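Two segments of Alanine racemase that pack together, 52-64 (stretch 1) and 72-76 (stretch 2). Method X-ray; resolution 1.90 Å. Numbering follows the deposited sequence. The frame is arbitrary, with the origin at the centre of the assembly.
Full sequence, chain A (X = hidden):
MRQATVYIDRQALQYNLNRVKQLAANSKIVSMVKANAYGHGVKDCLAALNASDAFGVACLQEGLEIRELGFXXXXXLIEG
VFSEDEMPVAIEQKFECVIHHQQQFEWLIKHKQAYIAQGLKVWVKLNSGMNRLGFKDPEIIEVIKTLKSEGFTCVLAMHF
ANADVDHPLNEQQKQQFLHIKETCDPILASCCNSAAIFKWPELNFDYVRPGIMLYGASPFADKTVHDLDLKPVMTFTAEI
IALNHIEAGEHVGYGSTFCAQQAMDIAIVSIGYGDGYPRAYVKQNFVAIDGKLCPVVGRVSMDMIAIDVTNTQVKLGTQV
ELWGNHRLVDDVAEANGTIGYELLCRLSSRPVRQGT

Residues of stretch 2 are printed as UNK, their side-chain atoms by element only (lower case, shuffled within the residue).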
ATOM      1  N   SER A  52       8.007 -22.664 -14.856  1.00 13.19           N
ATOM      2  CA  SER A  52       7.517 -21.784 -15.867  1.00 11.79           C
ATOM      3  C   SER A  52       8.470 -21.774 -17.086  1.00 10.90           C
ATOM      4  O   SER A  52       9.691 -21.846 -16.938  1.00 10.20           O
ATOM      5  CB  SER A  52       7.430 -20.349 -15.284  1.00 11.52           C
ATOM      6  OG  SER A  52       6.672 -20.285 -14.079  1.00 11.56           O
ATOM      7  N   ASP A  53       7.887 -21.679 -18.269  1.00  9.65           N
ATOM      8  CA  ASP A  53       8.608 -21.545 -19.504  1.00  9.51           C
ATOM      9  C   ASP A  53       9.185 -20.144 -19.670  1.00  8.88           C
ATOM     10  O   ASP A  53      10.261 -19.948 -20.310  1.00  9.26           O
ATOM     11  CB  ASP A  53       7.658 -21.791 -20.656  1.00  9.81           C
ATOM     12  CG  ASP A  53       7.141 -23.181 -20.671  1.00 10.43           C
ATOM     13  OD1 ASP A  53       7.898 -24.036 -21.061  1.00  9.93           O
ATOM     14  OD2 ASP A  53       5.960 -23.421 -20.352  1.00 10.89           O
ATOM     15  N   ALA A  54       8.462 -19.172 -19.140  1.00  8.13           N
ATOM     16  CA  ALA A  54       8.878 -17.741 -19.147  1.00  7.85           C
ATOM     17  C   ALA A  54       8.307 -16.989 -17.927  1.00  7.71           C
ATOM     18  O   ALA A  54       7.371 -17.440 -17.306  1.00  7.58           O
ATOM     19  CB  ALA A  54       8.429 -17.035 -20.423  1.00  7.95           C
ATOM     20  N   PHE A  55       8.921 -15.864 -17.591  1.00  7.95           N
ATOM     21  CA  PHE A  55       8.410 -14.928 -16.611  1.00  8.29           C
ATOM     22  C   PHE A  55       8.022 -13.649 -17.329  1.00  7.86           C
ATOM     23  O   PHE A  55       8.791 -13.099 -18.153  1.00  8.24           O
ATOM     24  CB  PHE A  55       9.446 -14.603 -15.537  1.00  8.57           C
ATOM     25  CG  PHE A  55       9.806 -15.759 -14.669  1.00  8.97           C
ATOM     26  CD1 PHE A  55       8.832 -16.426 -13.924  1.00  9.48           C
ATOM     27  CD2 PHE A  55      11.133 -16.199 -14.572  1.00  9.46           C
ATOM     28  CE1 PHE A  55       9.162 -17.518 -13.097  1.00  9.46           C
ATOM     29  CE2 PHE A  55      11.463 -17.274 -13.719  1.00  9.63           C
ATOM     30  CZ  PHE A  55      10.481 -17.938 -12.994  1.00  9.48           C
ATOM     31  N   GLY A  56       6.834 -13.152 -17.044  1.00  7.28           N
ATOM     32  CA  GLY A  56       6.378 -11.845 -17.575  1.00  7.02           C
ATOM     33  C   GLY A  56       6.478 -10.709 -16.568  1.00  6.82           C
ATOM     34  O   GLY A  56       6.028 -10.858 -15.411  1.00  6.72           O
ATOM     35  N   VAL A  57       7.021  -9.563 -16.992  1.00  6.72           N
ATOM     36  CA  VAL A  57       7.254  -8.409 -16.100  1.00  6.90           C
ATOM     37  C   VAL A  57       6.739  -7.127 -16.779  1.00  7.25           C
ATOM     38  O   VAL A  57       6.567  -7.092 -18.020  1.00  7.31           O
ATOM     39  CB  VAL A  57       8.734  -8.208 -15.755  1.00  6.89           C
ATOM     40  CG1 VAL A  57       9.277  -9.405 -15.008  1.00  7.07           C
ATOM     41  CG2 VAL A  57       9.616  -7.992 -16.999  1.00  7.00           C
ATOM     42  N   ALA A  58       6.540  -6.082 -15.982  1.00  7.42           N
ATOM     43  CA  ALA A  58       6.038  -4.801 -16.494  1.00  7.48           C
ATOM     44  C   ALA A  58       7.149  -3.924 -17.091  1.00  7.54           C
ATOM     45  O   ALA A  58       6.878  -3.051 -17.914  1.00  7.44           O
ATOM     46  CB  ALA A  58       5.304  -4.067 -15.416  1.00  7.51           C
ATOM     47  N   CYS A  59       8.401  -4.140 -16.692  1.00  7.50           N
ATOM     48  CA  CYS A  59       9.466  -3.264 -17.168  1.00  7.80           C
ATOM     49  C   CYS A  59      10.830  -3.917 -17.069  1.00  8.11           C
ATOM     50  O   CYS A  59      11.026  -4.954 -16.397  1.00  7.77           O
ATOM     51  CB  CYS A  59       9.460  -1.903 -16.438  1.00  8.03           C
ATOM     52  SG  CYS A  59       9.639  -2.042 -14.634  1.00  8.99           S
ATOM     53  N   LEU A  60      11.796  -3.273 -17.719  1.00  8.86           N
ATOM     54  CA  LEU A  60      13.163  -3.806 -17.736  1.00  9.27           C
ATOM     55  C   LEU A  60      13.705  -4.049 -16.336  1.00  9.42           C
ATOM     56  O   LEU A  60      14.397  -5.047 -16.089  1.00  9.38           O
ATOM     57  CB  LEU A  60      14.083  -2.796 -18.423  1.00  9.56           C
ATOM     58  CG  LEU A  60      15.562  -3.120 -18.592  1.00 10.24           C
ATOM     59  CD1 LEU A  60      15.693  -4.270 -19.585  1.00 10.44           C
ATOM     60  CD2 LEU A  60      16.287  -1.874 -19.088  1.00 10.42           C
ATOM     61  N   GLN A  61      13.459  -3.105 -15.435  1.00  9.73           N
ATOM     62  CA  GLN A  61      14.037  -3.181 -14.104  1.00 10.54           C
ATOM     63  C   GLN A  61      13.571  -4.449 -13.363  1.00  9.42           C
ATOM     64  O   GLN A  61      14.390  -5.085 -12.692  1.00  9.10           O
ATOM     65  CB  GLN A  61      13.787  -1.921 -13.280  1.00 11.97           C
ATOM     66  CG  GLN A  61      14.162  -2.063 -11.806  1.00 14.07           C
ATOM     67  CD  GLN A  61      15.602  -2.495 -11.595  1.00 16.79           C
ATOM     68  OE1 GLN A  61      16.525  -1.901 -12.154  1.00 18.70           O
ATOM     69  NE2 GLN A  61      15.804  -3.524 -10.778  1.00 19.53           N
ATOM     70  N   GLU A  62      12.291  -4.796 -13.464  1.00  8.31           N
ATOM     71  CA  GLU A  62      11.782  -6.074 -12.944  1.00  7.98           C
ATOM     72  C   GLU A  62      12.484  -7.281 -13.563  1.00  8.07           C
ATOM     73  O   GLU A  62      12.784  -8.252 -12.885  1.00  7.94           O
ATOM     74  CB  GLU A  62      10.246  -6.198 -13.104  1.00  7.58           C
ATOM     75  CG  GLU A  62       9.512  -5.249 -12.194  1.00  7.45           C
ATOM     76  CD  GLU A  62       7.980  -5.207 -12.377  1.00  6.91           C
ATOM     77  OE1 GLU A  62       7.445  -5.768 -13.340  1.00  6.74           O
ATOM     78  OE2 GLU A  62       7.340  -4.586 -11.524  1.00  6.84           O
ATOM     79  N   GLY A  63      12.750  -7.226 -14.866  1.00  7.96           N
ATOM     80  CA  GLY A  63      13.507  -8.271 -15.479  1.00  8.34           C
ATOM     81  C   GLY A  63      14.949  -8.358 -14.990  1.00  8.28           C
ATOM     82  O   GLY A  63      15.448  -9.443 -14.770  1.00  8.37           O
ATOM     83  N   LEU A  64      15.595  -7.213 -14.807  1.00  8.53           N
ATOM     84  CA  LEU A  64      16.988  -7.199 -14.269  1.00  9.38           C
ATOM     85  C   LEU A  64      17.032  -7.785 -12.836  1.00  9.30           C
ATOM     86  O   LEU A  64      18.001  -8.406 -12.414  1.00  9.70           O
ATOM     87  CB  LEU A  64      17.521  -5.757 -14.278  1.00  9.42           C
ATOM     88  CG  LEU A  64      17.860  -5.179 -15.685  1.00  9.44           C
ATOM     89  CD1 LEU A  64      18.229  -3.719 -15.580  1.00  9.37           C
ATOM     90  CD2 LEU A  64      18.995  -5.973 -16.374  1.00  9.66           C
ATOM     91  N   UNK A  72      17.563 -17.779 -15.035  1.00 13.83           N
ATOM     92  CA  UNK A  72      17.948 -17.763 -16.449  1.00 15.08           C
ATOM     93  C   UNK A  72      16.775 -17.973 -17.387  1.00 13.82           C
ATOM     94  O   UNK A  72      16.953 -17.935 -18.584  1.00 13.82           O
ATOM     95  o   UNK A  72      21.285 -20.637 -16.158  1.00 29.47           O
ATOM     96  c   UNK A  72      21.491 -19.395 -16.067  1.00 26.32           C
ATOM     97  c   UNK A  72      19.080 -18.756 -16.713  1.00 17.92           C
ATOM     98  c   UNK A  72      20.325 -18.419 -15.867  1.00 21.65           C
ATOM     99  o   UNK A  72      22.639 -18.913 -16.146  1.00 31.42           O
ATOM    100  N   UNK A  73      15.554 -18.118 -16.869  1.00 12.62           N
ATOM    101  CA  UNK A  73      14.389 -18.274 -17.728  1.00 12.57           C
ATOM    102  C   UNK A  73      14.180 -17.124 -18.727  1.00 11.42           C
ATOM    103  O   UNK A  73      14.514 -15.976 -18.459  1.00 10.84           O
ATOM    104  c   UNK A  73      13.645 -19.817 -14.845  1.00 13.47           C
ATOM    105  c   UNK A  73      12.916 -19.741 -16.168  1.00 13.06           C
ATOM    106  o   UNK A  73      14.476 -18.971 -14.488  1.00 14.35           O
ATOM    107  n   UNK A  73      13.363 -20.857 -14.106  1.00 14.04           N
ATOM    108  c   UNK A  73      13.080 -18.415 -16.899  1.00 12.77           C
ATOM    109  N   UNK A  74      13.603 -17.433 -19.887  1.00 10.95           N
ATOM    110  CA  UNK A  74      13.123 -16.372 -20.743  1.00 10.32           C
ATOM    111  C   UNK A  74      12.225 -15.385 -19.943  1.00  9.94           C
ATOM    112  O   UNK A  74      11.496 -15.812 -19.059  1.00 10.33           O
ATOM    113  c   UNK A  74      12.306 -17.108 -21.799  1.00 10.69           C
ATOM    114  c   UNK A  74      13.385 -18.769 -20.474  1.00 10.75           C
ATOM    115  c   UNK A  74      12.949 -18.486 -21.895  1.00 10.64           C
ATOM    116  N   UNK A  75      12.349 -14.095 -20.240  1.00  8.95           N
ATOM    117  CA  UNK A  75      11.580 -13.030 -19.572  1.00  8.67           C
ATOM    118  C   UNK A  75      10.936 -12.253 -20.691  1.00  8.52           C
ATOM    119  O   UNK A  75      11.602 -11.972 -21.669  1.00  8.79           O
ATOM    120  c   UNK A  75      12.453 -12.104 -18.706  1.00  8.34           C
ATOM    121  c   UNK A  75      11.658 -10.883 -18.241  1.00  8.38           C
ATOM    122  c   UNK A  75      12.921 -12.825 -17.472  1.00  8.14           C
ATOM    123  N   UNK A  76       9.659 -11.929 -20.559  1.00  8.67           N
ATOM    124  CA  UNK A  76       8.963 -11.090 -21.530  1.00  8.58           C
ATOM    125  C   UNK A  76       8.665  -9.728 -20.904  1.00  8.19           C
ATOM    126  O   UNK A  76       8.078  -9.661 -19.803  1.00  8.05           O
ATOM    127  c   UNK A  76       7.701 -11.759 -22.032  1.00  9.14           C
ATOM    128  o   UNK A  76       8.080 -12.950 -22.733  1.00  9.70           O
ATOM    129  c   UNK A  76       6.997 -10.862 -23.020  1.00  9.41           C
TER

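Position 72 carries five side-chain atoms, an unbranched run of three carbons whose last bears two oxygens. Its CA-to-CB bond points away from stretch 1, and no atom of the residue comes within contact distance of it. The terminal carboxylate identifies E72. A charged side chain suits this exposed place, since its carboxylate need not be buried against stretch 1.

Position 73 also has five side-chain atoms, again three carbons in a row, but the third carries one oxygen and one nitrogen. The CA-to-CB bond points toward stretch 1; the terminal carbon lies beside the F55 ring and the middle one near the backbone of S52. This is an amide, and the residue is Q73. The chain bends at chi2 (p), placing CD of Q73 3.5 Å from CE2 of F55 and CG of Q73 3.9 Å from O of S52. The amide lies obliquely beside the F55 ring, and NE2 is hydrogen-bonded to a residue bordering one of the stretches.

At position 74 three carbons close a ring onto the backbone nitrogen. The ring carbon bonded to N lies against the backbone O of D53, and CB faces A54. This is P74. Its CD sits 3.3 Å from O of D53, and its CB is 4.1 Å from CB of A54, a small side chain that allows close apolar packing. Proline has no amide hydrogen to donate, yet its carbonyl remains available: F55 N donates to P74 O at 3.0 Å.

Position 75 shows three side-chain carbons, CB bearing the other two. One branch carbon reaches V57 and G63, and in the parallel bridge with F55 both side chains lie on the same face of the sheet. This is V75. Its CG1 meets CG2 of V57 at 3.8 Å and lies 4.2 Å from CA of G63, where the helix presents bare backbone. A compact, beta-branched apolar residue fits both this buried site and the extended strand.

Position 76 has one carbon carrying an oxygen and a methyl carbon. Its CB comes 4.2 Å from O of F55, and neither branch atom reaches stretch 1 within 4.5 Å. This is T76. Beta branching again suits a strand, and the side chain lies on the face opposite V75. The residue pairs with G56, which has no side chain.

The contact works as a short parallel ladder. After F55 N engages P74 O, T76 N donates to F55 O at 2.8 Å, and V57 N donates to T76 O at 3.0 Å. Apolar packing by V57 and V75 reinforces this pairing.

Stretch 2 (72-76) EQPVT
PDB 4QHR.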